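Local coordinates for predicted protein (Acinetobacter sp. RUH2624, PDB 4MEA) that probably hydrolyses epoxides as a secreted Cif-type enzyme of the alpha/beta hydrolase fold, linked to Acinetobacter virulence, at residues Ser69-Trp74 with Ala89-Gly94; Glu75-Ser80 with Gly314-Leu319; Asp104-Glu109 with Phe240-Ser245; Pro162-Phe167 with Arg285-Ala290; Thr210-Lys215 with Val308-Glu313. All blocks are in the same frame, centred on the assembly; numbering follows the deposited sequence.

Contact 1. Residues Ser69-Trp74 with Ala89-Gly94; sequences STWKMW and AIDLPG
Trp71 and Asp91 join two loops of the alpha/beta hydrolase fold, one following strand 61-64 and the other leaving the end of strand 87-90. The tight, buried part pairs one hydrogen bond with the packing on Ala89 CB. The backbone N of Trp71 donates a hydrogen bond to Asp91 OD1 at 2.8 Å, nearly straight at 163° and close to the C-O axis of the acceptor. The same oxygen lies at the edge of the indole, 3.4 Å from Trp71 CD1, while Thr70 CB approaches it from the residue before. Asp91 OD2 is held by His50 ND1 and Gln97 N, while OD1 faces the 3-10 turn. Thr70 OG1 meanwhile accepts from Lys72 N, an ST turn that shapes the start of that turn. In the apolar half, the Ala89 methyl is touched by Trp71 CB at 3.8 Å and by Trp74 CD1 at 4.0 Å.

Beyond CB the indole of Trp71 leads away from 89-94, and its NE1 is bonded to Gln30 O. On the looser side, partly exposed Lys72 points away from 89-94 and reaches Glu75 with its amino group. Even so, Lys72 CB sits over the centre of the Trp71 ring, 4.0 Å above its plane.

Contact 2. Residues Glu75-Ser80 with Gly314-Leu319; sequences EPVMLS and GVEKSL
Pro76 O is gripped twice within helix 75-80, by Ser80 N at 3.1 Å and by Ser80 OG at 2.9 Å, the two donors coming from opposite faces of the carbonyl plane; Glu316 OE1 of the other helix lies near the same oxygen. The contact packs two helices of the alpha/beta hydrolase fold side by side on its central sheet. Their axes come within 10.5 Å and cross at -47°.

Glu316 and Val77 carry the contact. The Glu316 chain is extended beyond CG, with CD anti to CA (chi2 157°), and it slides past Val77 in the opposite direction, so that its CG lies 4.0 Å from Val77 CG2. Ser80 has two deposited conformers; in the one described here its OG approaches Glu316 OE1 to 3.2 Å, spends its proton on Pro76 O and accepts from a water at 2.7 Å. That water also donates to Glu316 OE2 over a longer 3.3 Å, linking the helices at the partly exposed side of the contact.

Deeper in, the contact is apolar. Leu319, which also packs on Met268 and Leu270 of strand 267-272, crosses Val77 at about a right angle. There Leu319 CD1 meets Val77 CG1 at 4.2 Å, while Val77 CG2 faces Val315 CG1.

Contact 3. Residues Asp104-Glu109 with Phe240-Ser245; sequences DDYSAE and FGYYRS
Asp104 and Arg244 form the ionic part of this contact. Arg244 approaches side-on, its NH2 bonded to Asp104 OD1 at 2.9 Å and its NE to Asp104 OD2 at 3.1 Å. Each oxygen uses its syn lone pair, and the two flat groups are nearly coplanar, a two-pronged salt bridge that fixes the rotation of both. The Arg244 side chain bends at chi3 (-72°), which places NE beside the carboxylate, and NH2 has a second partner in Lys237 O.

The aromatic part joins Tyr106 to Tyr242. Their rings meet obliquely, planes at 44°, with Tyr106 CD1 3.4 Å from Tyr242 CE2. Tyr106 CB lies over the Tyr242 face in a CH-pi contact, 4.1 Å from the centroid. Gly241 CA packs against Tyr106 CD2 at 3.6 Å.

Hydrogen bonding completes the set. Asp105 OD1 receives both the N and the OG of Ser107, the former closing an Asx turn, and one water links that oxygen to Ser245 OG. Another water donates to Tyr106 O and Tyr242 O. The bond from Tyr106 N to Ser245 OG is weak.

Ser107 is the N-cap of helix 108-123, so the contact ties the start of that helix to the end of helix 233-244, beside helix 246-258.

Contact 4. Residues Pro162-Phe167 with Arg285-Ala290; sequences PDRAMF and RARFVA
The loop that leaves strand 151-157 of the alpha/beta hydrolase sheet meets the C-terminal part of helix 279-288 through Asp163, Arg164 and Arg287. Arg287 NH1 makes a salt bridge to Asp163 OD2 at 3.0 Å. The oxygen lies near the guanidinium plane, but the nitrogen stands above the carboxylate plane and the N-H...O angle is only 143°. On one face of Arg287 lies the guanidinium of Arg164, flat at 4° between planes and with centres 3.6 Å apart. This stack of like charges is probably eased by Asp163 and by Glu254, whose OE2 takes both Arg287 NH1 and Arg164 N. Asp163 OD1 accepts from Ala165 N at 3.0 Å, an Asx turn that starts the 3-10 segment. Phe288 presents its ring edge to Asp163 OD2 and to Pro162 O. In this fold the lid of epoxide hydrolases is commonly inserted after the sixth strand of the sheet, and the loop 162-167 is consistent with the beginning of that excursion.

Contact 5. Residues Thr210-Lys215 with Val308-Glu313; sequences TYAGKK and VEENAE
Lys214 lies obliquely across Glu310, and its atoms can be followed from CB to NZ. CB stands 3.9 Å from Glu310 OE1 and CG 4.1 Å from the same oxygen. CD then passes to the backbone, 3.7 Å from Glu310 O, with CE at a similar distance. The bend at chi4 (81°) brings Lys214 NZ round to Glu310 O, 3.1 Å away, in a hydrogen bond from above the carbonyl plane. NZ stays 5.7 Å from Glu310 OE1, so the opposite charges may attract but do not touch.

The carboxylate is engaged instead by the backbone of the loop after helix 200-211. Gly213 N reaches Glu310 OE1 at 2.7 Å, on the syn side, and Lys214 N reaches it at 2.8 Å with an N-H...O angle of 170°; both come from the same face. Glu310 is buried, and its oxygens also accept from Gly304 N (OE1) and Trp306 N (OE2). Ala212 CA rests near OE2.

One acid on helix 307-323 thus gathers four backbone N-H groups, tying the loop between strand 295-300 and this helix to the loop after helix 200-211 of what is probably the lid over the alpha/beta hydrolase core.

Overall arrangement
Contact 1 lies deepest, its centre about 7 Å from the centre of the chain, and contacts 2 and 5 both touch it. These two share helix 307-323, and Val308 of contact 5 packs on Pro76 and Val77 of contact 2 and on Trp74 of contact 1. Contact 3 also touches contact 1, through Tyr242 OH and Pro93 O, a probable hydrogen bond, but lies across the chain centre from contacts 2 and 5. Contact 4 is the most peripheral. Contacts 1, 3 and 4 are buried, 2 and 5 partly so. Their chemistry differs: carboxylate-to-backbone bonds in contacts 1 and 5, apolar helix packing with a water bridge at its outer side in contact 2, salt bridges in contacts 3 and 4, the former with a tyrosine pair.

Contact 1. Residues Ser69-Trp74 with Ala89-Gly94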
# COMPACT_ATOMS: atom_id res chain seq x y z
N SER A 69 -5.96 11.16 13.94
CA SER A 69 -6.18 12.21 14.93
C SER A 69 -7.66 12.59 15.05
O SER A 69 -8.50 12.08 14.32
CB SER A 69 -5.38 13.47 14.55
OG SER A 69 -4.00 13.18 14.35
N THR A 70 -7.95 13.47 16.00
CA THR A 70 -9.24 14.15 16.09
C THR A 70 -8.92 15.59 16.50
O THR A 70 -7.75 15.97 16.49
CB THR A 70 -10.18 13.51 17.15
OG1 THR A 70 -9.61 13.67 18.45
CG2 THR A 70 -10.39 12.03 16.86
N TRP A 71 -9.93 16.37 16.85
CA TRP A 71 -9.73 17.72 17.39
C TRP A 71 -8.62 17.69 18.46
O TRP A 71 -7.85 18.63 18.60
CB TRP A 71 -11.03 18.24 18.04
CG TRP A 71 -11.24 17.61 19.37
CD1 TRP A 71 -11.89 16.44 19.63
CD2 TRP A 71 -10.72 18.08 20.62
NE1 TRP A 71 -11.81 16.16 20.98
CE2 TRP A 71 -11.10 17.15 21.60
CE3 TRP A 71 -9.97 19.19 21.01
CZ2 TRP A 71 -10.76 17.29 22.95
CZ3 TRP A 71 -9.63 19.34 22.35
CH2 TRP A 71 -10.02 18.40 23.29
N LYS A 72 -8.58 16.59 19.22
CA LYS A 72 -7.68 16.44 20.37
C LYS A 72 -6.22 16.76 20.07
O LYS A 72 -5.48 17.19 20.96
CB LYS A 72 -7.80 15.01 20.94
CG LYS A 72 -6.93 14.70 22.17
CD LYS A 72 -7.46 15.43 23.41
CE LYS A 72 -6.78 14.91 24.67
NZ LYS A 72 -7.36 15.55 25.88
N MET A 73 -5.79 16.57 18.82
CA MET A 73 -4.38 16.78 18.49
C MET A 73 -4.00 18.24 18.71
O MET A 73 -2.83 18.56 18.90
CB MET A 73 -4.06 16.35 17.05
CG MET A 73 -4.68 17.24 15.95
SD MET A 73 -3.81 17.01 14.36
CE MET A 73 -2.32 17.98 14.61
N TRP A 74 -4.99 19.12 18.69
CA TRP A 74 -4.72 20.55 18.78
C TRP A 74 -4.74 21.11 20.21
O TRP A 74 -4.32 22.24 20.44
CB TRP A 74 -5.72 21.32 17.92
CG TRP A 74 -5.71 20.92 16.47
CD1 TRP A 74 -6.71 20.26 15.79
CD2 TRP A 74 -4.67 21.16 15.51
NE1 TRP A 74 -6.35 20.07 14.47
CE2 TRP A 74 -5.11 20.62 14.27
CE3 TRP A 74 -3.42 21.78 15.57
CZ2 TRP A 74 -4.32 20.68 13.11
CZ3 TRP A 74 -2.65 21.84 14.41
CH2 TRP A 74 -3.10 21.29 13.21
N ALA A 89 -11.49 23.80 17.20
CA ALA A 89 -10.98 22.59 16.56
C ALA A 89 -12.15 21.68 16.24
O ALA A 89 -12.91 21.28 17.13
CB ALA A 89 -9.96 21.88 17.46
N ILE A 90 -12.31 21.37 14.96
CA ILE A 90 -13.46 20.62 14.48
C ILE A 90 -13.05 19.21 14.07
O ILE A 90 -12.02 19.03 13.41
CB ILE A 90 -14.10 21.32 13.25
CG1 ILE A 90 -14.46 22.77 13.60
CG2 ILE A 90 -15.31 20.54 12.75
CD1 ILE A 90 -14.78 23.63 12.37
N ASP A 91 -13.85 18.22 14.45
CA ASP A 91 -13.69 16.85 13.97
C ASP A 91 -14.14 16.75 12.51
O ASP A 91 -15.27 17.11 12.19
CB ASP A 91 -14.51 15.87 14.81
CG ASP A 91 -13.88 15.58 16.15
OD1 ASP A 91 -12.69 15.90 16.33
OD2 ASP A 91 -14.58 15.01 17.03
N LEU A 92 -13.26 16.27 11.63
CA LEU A 92 -13.62 16.11 10.21
C LEU A 92 -14.89 15.30 10.05
O LEU A 92 -15.15 14.36 10.82
CB LEU A 92 -12.50 15.40 9.44
CG LEU A 92 -11.30 16.23 8.99
CD1 LEU A 92 -10.22 15.32 8.35
CD2 LEU A 92 -11.75 17.32 8.01
N PRO A 93 -15.69 15.62 9.03
CA PRO A 93 -16.89 14.83 8.75
C PRO A 93 -16.59 13.33 8.81
O PRO A 93 -15.64 12.85 8.18
CB PRO A 93 -17.26 15.25 7.33
CG PRO A 93 -16.76 16.68 7.23
CD PRO A 93 -15.46 16.68 8.03
N GLY A 94 -17.38 12.59 9.59
CA GLY A 94 -17.21 11.16 9.73
C GLY A 94 -16.25 10.71 10.82
O GLY A 94 -16.37 9.60 11.33

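Contact 2. Residues Glu75-Ser80 with Gly314-Leu319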
# COMPACT_ATOMS: atom_id res chain seq x y z
N GLU A 75 -5.20 20.31 21.17
CA GLU A 75 -5.46 20.82 22.53
C GLU A 75 -4.35 21.69 23.15
O GLU A 75 -4.63 22.77 23.67
CB GLU A 75 -5.86 19.68 23.48
CG GLU A 75 -6.44 20.18 24.81
CD GLU A 75 -6.83 19.05 25.76
OE1 GLU A 75 -6.17 17.99 25.72
OE2 GLU A 75 -7.80 19.22 26.52
N PRO A 76 -3.10 21.22 23.10
CA PRO A 76 -2.07 22.05 23.75
C PRO A 76 -1.88 23.41 23.09
O PRO A 76 -1.62 24.39 23.78
CB PRO A 76 -0.80 21.19 23.66
CG PRO A 76 -1.10 20.13 22.67
CD PRO A 76 -2.58 19.92 22.67
N VAL A 77 -2.05 23.48 21.77
CA VAL A 77 -1.96 24.76 21.05
C VAL A 77 -3.16 25.64 21.37
O VAL A 77 -3.03 26.85 21.55
CB VAL A 77 -1.90 24.55 19.52
CG1 VAL A 77 -1.78 25.90 18.80
CG2 VAL A 77 -0.74 23.63 19.15
N MET A 78 -4.33 25.01 21.45
CA MET A 78 -5.56 25.72 21.80
C MET A 78 -5.42 26.38 23.16
O MET A 78 -5.78 27.54 23.34
CB MET A 78 -6.74 24.75 21.80
CG MET A 78 -7.12 24.24 20.42
SD MET A 78 -8.37 22.95 20.50
CE MET A 78 -9.90 23.86 20.78
N LEU A 79 -4.89 25.63 24.13
CA LEU A 79 -4.72 26.16 25.47
C LEU A 79 -3.73 27.32 25.48
O LEU A 79 -3.91 28.30 26.20
CB LEU A 79 -4.28 25.05 26.43
CG LEU A 79 -5.36 23.99 26.72
CD1 LEU A 79 -4.81 22.85 27.56
CD2 LEU A 79 -6.54 24.63 27.41
N SER A 80 -2.70 27.21 24.64
CA SER A 80 -1.67 28.23 24.54
C SER A 80 -2.19 29.54 23.96
O SER A 80 -1.70 30.61 24.29
CB SER A 80 -0.50 27.73 23.68
OG SER A 80 0.15 26.63 24.28
N GLY A 314 7.79 23.61 18.83
CA GLY A 314 8.17 23.94 17.47
C GLY A 314 6.98 24.40 16.66
O GLY A 314 7.10 25.31 15.84
N VAL A 315 5.82 23.78 16.88
CA VAL A 315 4.61 24.14 16.16
C VAL A 315 4.13 25.53 16.61
O VAL A 315 3.85 26.40 15.78
CB VAL A 315 3.47 23.11 16.38
CG1 VAL A 315 2.16 23.62 15.81
CG2 VAL A 315 3.82 21.75 15.78
N GLU A 316 4.02 25.71 17.92
CA GLU A 316 3.52 26.96 18.49
C GLU A 316 4.38 28.15 18.07
O GLU A 316 3.86 29.19 17.63
CB GLU A 316 3.40 26.85 20.02
CG GLU A 316 2.23 25.99 20.46
CD GLU A 316 2.38 25.39 21.86
OE1 GLU A 316 1.55 24.54 22.23
OE2 GLU A 316 3.33 25.77 22.59
N LYS A 317 5.70 27.99 18.19
CA LYS A 317 6.61 29.05 17.78
C LYS A 317 6.44 29.37 16.29
O LYS A 317 6.38 30.54 15.91
CB LYS A 317 8.06 28.69 18.09
CG LYS A 317 9.04 29.79 17.70
CD LYS A 317 10.41 29.60 18.32
CE LYS A 317 11.34 30.75 17.95
NZ LYS A 317 12.62 30.73 18.72
N SER A 318 6.35 28.34 15.46
CA SER A 318 6.17 28.53 14.02
C SER A 318 4.84 29.21 13.68
O SER A 318 4.78 30.12 12.85
CB SER A 318 6.28 27.20 13.26
OG SER A 318 7.52 26.57 13.50
N LEU A 319 3.76 28.76 14.31
CA LEU A 319 2.46 29.38 14.06
C LEU A 319 2.41 30.82 14.60
O LEU A 319 1.88 31.72 13.94
CB LEU A 319 1.33 28.55 14.68
CG LEU A 319 1.03 27.15 14.15
CD1 LEU A 319 0.02 26.47 15.08
CD2 LEU A 319 0.51 27.16 12.71
O HOH W 1 2.54 26.78 25.61

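Contact 3. Residues Asp104-Glu109 with Phe240-Ser245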
# COMPACT_ATOMS: atom_id res chain seq x y z
N ASP A 104 -21.01 9.24 0.73
CA ASP A 104 -19.61 8.84 0.59
C ASP A 104 -18.79 9.82 -0.23
O ASP A 104 -17.68 9.50 -0.67
CB ASP A 104 -19.51 7.43 -0.02
CG ASP A 104 -18.23 6.72 0.38
OD1 ASP A 104 -17.80 6.88 1.55
OD2 ASP A 104 -17.66 5.99 -0.46
N ASP A 105 -19.32 11.03 -0.45
CA ASP A 105 -18.56 12.07 -1.14
C ASP A 105 -17.66 12.82 -0.16
O ASP A 105 -18.05 13.86 0.40
CB ASP A 105 -19.47 13.03 -1.92
CG ASP A 105 -18.68 14.12 -2.61
OD1 ASP A 105 -17.45 13.97 -2.74
OD2 ASP A 105 -19.28 15.14 -3.00
N TYR A 106 -16.47 12.27 0.07
CA TYR A 106 -15.47 12.89 0.93
C TYR A 106 -14.44 13.64 0.09
O TYR A 106 -13.26 13.72 0.47
CB TYR A 106 -14.78 11.84 1.81
CG TYR A 106 -15.67 11.28 2.90
CD1 TYR A 106 -15.82 11.96 4.10
CD2 TYR A 106 -16.38 10.09 2.73
CE1 TYR A 106 -16.64 11.47 5.10
CE2 TYR A 106 -17.19 9.59 3.74
CZ TYR A 106 -17.31 10.30 4.93
OH TYR A 106 -18.12 9.84 5.96
N SER A 107 -14.87 14.17 -1.05
CA SER A 107 -13.98 15.01 -1.85
C SER A 107 -13.78 16.38 -1.19
O SER A 107 -14.64 16.85 -0.43
CB SER A 107 -14.52 15.20 -3.27
OG SER A 107 -15.69 16.01 -3.31
N ALA A 108 -12.65 17.00 -1.49
CA ALA A 108 -12.30 18.33 -0.99
C ALA A 108 -13.46 19.34 -1.09
O ALA A 108 -13.77 20.05 -0.14
CB ALA A 108 -11.08 18.86 -1.72
N GLU A 109 -14.07 19.43 -2.26
CA GLU A 109 -15.17 20.38 -2.45
C GLU A 109 -16.31 20.14 -1.46
O GLU A 109 -16.82 21.08 -0.85
CB GLU A 109 -15.71 20.34 -3.88
CG GLU A 109 -14.76 20.91 -4.93
CD GLU A 109 -14.69 22.42 -4.91
OE1 GLU A 109 -15.33 23.05 -4.03
OE2 GLU A 109 -14.00 22.98 -5.79
N PHE A 240 -11.57 6.16 5.30
CA PHE A 240 -11.07 5.71 4.01
C PHE A 240 -11.90 6.28 2.86
O PHE A 240 -11.49 6.24 1.70
CB PHE A 240 -10.91 4.17 3.99
CG PHE A 240 -9.98 3.65 5.09
CD1 PHE A 240 -8.81 4.32 5.41
CD2 PHE A 240 -10.31 2.51 5.82
CE1 PHE A 240 -7.97 3.85 6.42
CE2 PHE A 240 -9.48 2.04 6.83
CZ PHE A 240 -8.31 2.71 7.13
N GLY A 241 -13.06 6.87 3.18
CA GLY A 241 -13.77 7.63 2.16
C GLY A 241 -12.93 8.79 1.61
O GLY A 241 -12.99 9.09 0.42
N TYR A 242 -12.16 9.45 2.48
CA TYR A 242 -11.28 10.54 2.03
C TYR A 242 -10.32 10.02 0.99
O TYR A 242 -10.00 10.70 0.01
CB TYR A 242 -10.52 11.18 3.20
CG TYR A 242 -11.43 12.00 4.10
CD1 TYR A 242 -11.62 13.36 3.87
CD2 TYR A 242 -12.11 11.40 5.15
CE1 TYR A 242 -12.46 14.11 4.68
CE2 TYR A 242 -12.97 12.14 5.96
CZ TYR A 242 -13.14 13.50 5.71
OH TYR A 242 -13.99 14.24 6.51
N TYR A 243 -9.87 8.77 1.18
CA TYR A 243 -8.90 8.17 0.28
C TYR A 243 -9.53 7.72 -1.03
O TYR A 243 -8.95 7.93 -2.10
CB TYR A 243 -8.09 7.06 0.99
CG TYR A 243 -7.21 7.64 2.07
CD1 TYR A 243 -5.92 8.08 1.79
CD2 TYR A 243 -7.69 7.80 3.38
CE1 TYR A 243 -5.11 8.64 2.78
CE2 TYR A 243 -6.89 8.37 4.37
CZ TYR A 243 -5.60 8.78 4.07
OH TYR A 243 -4.80 9.35 5.04
N ARG A 244 -10.72 7.12 -0.96
CA ARG A 244 -11.48 6.78 -2.17
C ARG A 244 -11.77 8.03 -2.98
O ARG A 244 -11.82 8.00 -4.22
CB ARG A 244 -12.81 6.10 -1.82
CG ARG A 244 -12.68 4.77 -1.13
CD ARG A 244 -14.05 4.09 -0.95
NE ARG A 244 -14.91 4.71 0.06
CZ ARG A 244 -14.83 4.48 1.37
NH1 ARG A 244 -13.89 3.67 1.86
NH2 ARG A 244 -15.68 5.07 2.21
N SER A 245 -11.98 9.14 -2.28
CA SER A 245 -12.37 10.39 -2.93
C SER A 245 -11.19 11.24 -3.40
O SER A 245 -11.39 12.34 -3.91
CB SER A 245 -13.22 11.23 -1.98
OG SER A 245 -14.52 10.70 -1.83
O HOH W 2 -15.50 7.99 -1.00
O HOH W 3 -16.02 11.78 -3.95
O HOH W 4 -10.73 13.25 -0.84

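Contact 4. Residues Pro162-Phe167 with Arg285-Ala290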
# COMPACT_ATOMS: atom_id res chain seq x y z
N PRO A 162 -3.89 17.43 -1.96
CA PRO A 162 -4.16 16.66 -3.18
C PRO A 162 -3.89 17.46 -4.46
O PRO A 162 -4.42 18.55 -4.65
CB PRO A 162 -5.65 16.33 -3.06
CG PRO A 162 -5.84 16.19 -1.58
CD PRO A 162 -4.97 17.27 -0.97
N ASP A 163 -3.06 16.90 -5.33
CA ASP A 163 -2.85 17.45 -6.66
C ASP A 163 -2.35 16.32 -7.55
O ASP A 163 -2.39 15.15 -7.13
CB ASP A 163 -1.92 18.69 -6.66
CG ASP A 163 -0.43 18.34 -6.57
OD1 ASP A 163 -0.08 17.22 -6.17
OD2 ASP A 163 0.40 19.21 -6.91
N ARG A 164 -1.92 16.64 -8.76
CA ARG A 164 -1.57 15.63 -9.75
C ARG A 164 -0.45 14.72 -9.24
O ARG A 164 -0.33 13.57 -9.66
CB ARG A 164 -1.13 16.30 -11.06
CG ARG A 164 0.15 17.09 -10.90
CD ARG A 164 0.43 18.06 -12.04
NE ARG A 164 1.70 18.75 -11.81
CZ ARG A 164 2.12 19.79 -12.53
NH1 ARG A 164 1.38 20.25 -13.52
NH2 ARG A 164 3.29 20.35 -12.24
N ALA A 165 0.38 15.25 -8.34
CA ALA A 165 1.51 14.49 -7.82
C ALA A 165 1.07 13.32 -6.93
O ALA A 165 1.84 12.38 -6.69
CB ALA A 165 2.49 15.41 -7.09
N MET A 166 -0.17 13.37 -6.46
CA MET A 166 -0.69 12.28 -5.64
C MET A 166 -0.92 11.04 -6.50
O MET A 166 -1.08 9.93 -5.98
CB MET A 166 -1.98 12.73 -4.92
CG MET A 166 -2.43 11.85 -3.77
SD MET A 166 -3.75 12.65 -2.81
CE MET A 166 -2.78 13.62 -1.64
N PHE A 167 -0.93 11.23 -7.82
CA PHE A 167 -1.01 10.12 -8.76
C PHE A 167 0.40 9.60 -9.08
O PHE A 167 0.57 8.74 -9.95
CB PHE A 167 -1.67 10.58 -10.07
CG PHE A 167 -3.15 10.83 -9.94
CD1 PHE A 167 -3.91 10.11 -9.04
CD2 PHE A 167 -3.77 11.78 -10.74
CE1 PHE A 167 -5.29 10.34 -8.93
CE2 PHE A 167 -5.14 12.01 -10.64
CZ PHE A 167 -5.90 11.29 -9.73
N ARG A 285 5.15 25.88 -2.78
CA ARG A 285 5.98 26.86 -3.47
C ARG A 285 5.79 26.78 -4.99
O ARG A 285 5.58 27.80 -5.64
CB ARG A 285 7.46 26.68 -3.11
CG ARG A 285 8.38 27.71 -3.77
CD ARG A 285 9.70 27.82 -3.02
NE ARG A 285 10.32 26.51 -2.80
CZ ARG A 285 10.52 25.97 -1.61
NH1 ARG A 285 10.18 26.63 -0.50
NH2 ARG A 285 11.09 24.78 -1.51
N ALA A 286 5.82 25.57 -5.54
CA ALA A 286 5.77 25.38 -7.00
C ALA A 286 4.40 25.65 -7.61
O ALA A 286 4.31 26.08 -8.75
CB ALA A 286 6.23 23.97 -7.38
N ARG A 287 3.33 25.40 -6.86
CA ARG A 287 2.01 25.32 -7.48
C ARG A 287 0.86 26.08 -6.81
O ARG A 287 -0.13 26.37 -7.47
CB ARG A 287 1.61 23.86 -7.64
CG ARG A 287 2.67 23.04 -8.34
CD ARG A 287 2.06 21.85 -9.01
NE ARG A 287 1.08 22.24 -10.02
CZ ARG A 287 -0.04 21.57 -10.25
NH1 ARG A 287 -0.33 20.50 -9.52
NH2 ARG A 287 -0.89 21.98 -11.19
N PHE A 288 0.98 26.38 -5.52
CA PHE A 288 -0.17 26.89 -4.76
C PHE A 288 -0.10 28.37 -4.38
O PHE A 288 -1.11 28.95 -3.97
CB PHE A 288 -0.41 26.05 -3.50
CG PHE A 288 -1.08 24.73 -3.77
CD1 PHE A 288 -2.44 24.57 -3.55
CD2 PHE A 288 -0.36 23.64 -4.24
CE1 PHE A 288 -3.06 23.36 -3.80
CE2 PHE A 288 -0.97 22.43 -4.48
CZ PHE A 288 -2.33 22.29 -4.26
N VAL A 289 1.08 28.97 -4.48
CA VAL A 289 1.25 30.34 -4.01
C VAL A 289 1.44 31.32 -5.17
O VAL A 289 2.29 31.12 -6.04
CB VAL A 289 2.41 30.46 -3.00
CG1 VAL A 289 2.23 29.44 -1.87
CG2 VAL A 289 3.74 30.26 -3.68
N ALA A 290 0.62 32.37 -5.20
CA ALA A 290 0.69 33.36 -6.27
C ALA A 290 1.93 34.24 -6.14
O ALA A 290 2.51 34.65 -7.15
CB ALA A 290 -0.57 34.22 -6.28

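Contact 5. Residues Thr210-Lys215 with Val308-Glu313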
# COMPACT_ATOMS: atom_id res chain seq x y z
N THR A 210 5.54 4.43 13.19
CA THR A 210 6.33 4.53 11.96
C THR A 210 6.52 5.97 11.51
O THR A 210 7.61 6.38 11.12
CB THR A 210 5.67 3.73 10.80
OG1 THR A 210 5.82 2.33 11.06
CG2 THR A 210 6.34 4.04 9.46
N TYR A 211 5.44 6.74 11.56
CA TYR A 211 5.54 8.09 11.04
C TYR A 211 5.96 9.09 12.11
O TYR A 211 6.19 10.26 11.81
CB TYR A 211 4.27 8.47 10.27
CG TYR A 211 3.97 7.44 9.20
CD1 TYR A 211 4.76 7.33 8.07
CD2 TYR A 211 2.92 6.55 9.35
CE1 TYR A 211 4.50 6.38 7.10
CE2 TYR A 211 2.65 5.59 8.39
CZ TYR A 211 3.44 5.51 7.27
OH TYR A 211 3.16 4.56 6.33
N ALA A 212 6.15 8.61 13.34
CA ALA A 212 6.73 9.43 14.40
C ALA A 212 8.26 9.55 14.28
O ALA A 212 8.93 8.61 13.87
CB ALA A 212 6.36 8.89 15.77
N GLY A 213 8.79 10.71 14.65
CA GLY A 213 10.22 10.85 14.83
C GLY A 213 10.57 10.53 16.28
O GLY A 213 11.54 9.82 16.55
N LYS A 214 9.78 11.04 17.21
CA LYS A 214 9.99 10.74 18.62
C LYS A 214 9.06 9.60 19.06
O LYS A 214 7.98 9.84 19.60
CB LYS A 214 9.76 11.99 19.47
CG LYS A 214 10.67 13.16 19.11
CD LYS A 214 10.76 14.16 20.25
CE LYS A 214 11.73 15.29 19.95
NZ LYS A 214 11.13 16.35 19.08
N LYS A 215 9.49 8.36 18.84
CA LYS A 215 8.60 7.21 19.05
C LYS A 215 8.26 6.91 20.52
O LYS A 215 7.19 6.38 20.81
CB LYS A 215 9.16 5.96 18.35
CG LYS A 215 9.45 6.15 16.87
CD LYS A 215 9.86 4.82 16.22
CE LYS A 215 10.64 5.04 14.92
NZ LYS A 215 9.93 5.89 13.93
N VAL A 308 2.33 18.10 16.75
CA VAL A 308 2.00 18.67 18.05
C VAL A 308 2.33 17.70 19.21
O VAL A 308 2.85 18.13 20.25
CB VAL A 308 0.53 19.14 18.11
CG1 VAL A 308 0.19 19.67 19.50
CG2 VAL A 308 0.29 20.21 17.05
N GLU A 309 2.07 16.41 19.03
CA GLU A 309 2.50 15.42 20.03
C GLU A 309 4.02 15.48 20.24
O GLU A 309 4.50 15.49 21.37
CB GLU A 309 2.10 13.99 19.62
CG GLU A 309 0.60 13.69 19.62
CD GLU A 309 0.04 13.39 21.01
OE1 GLU A 309 -1.11 12.91 21.09
OE2 GLU A 309 0.75 13.64 22.01
N GLU A 310 4.78 15.53 19.14
CA GLU A 310 6.24 15.41 19.20
C GLU A 310 7.00 16.72 19.43
O GLU A 310 8.15 16.71 19.88
CB GLU A 310 6.75 14.75 17.93
CG GLU A 310 6.02 13.48 17.53
CD GLU A 310 6.59 12.90 16.26
OE1 GLU A 310 7.83 12.78 16.17
OE2 GLU A 310 5.80 12.58 15.33
N ASN A 311 6.38 17.84 19.11
CA ASN A 311 7.11 19.11 19.12
C ASN A 311 6.13 20.27 19.18
O ASN A 311 6.09 21.12 18.29
CB ASN A 311 8.01 19.20 17.88
CG ASN A 311 9.06 20.31 17.98
OD1 ASN A 311 9.10 21.04 18.97
ND2 ASN A 311 9.91 20.42 16.96
N ALA A 312 5.32 20.28 20.24
CA ALA A 312 4.36 21.34 20.47
C ALA A 312 5.04 22.71 20.46
O ALA A 312 4.51 23.67 19.93
CB ALA A 312 3.64 21.11 21.80
N GLU A 313 6.24 22.78 21.04
CA GLU A 313 7.00 24.02 21.08
C GLU A 313 7.33 24.52 19.68
O GLU A 313 7.18 25.71 19.39
CB GLU A 313 8.30 23.86 21.88
CG GLU A 313 9.27 25.02 21.75
CD GLU A 313 8.80 26.28 22.47
OE1 GLU A 313 7.74 26.24 23.12
OE2 GLU A 313 9.51 27.32 22.37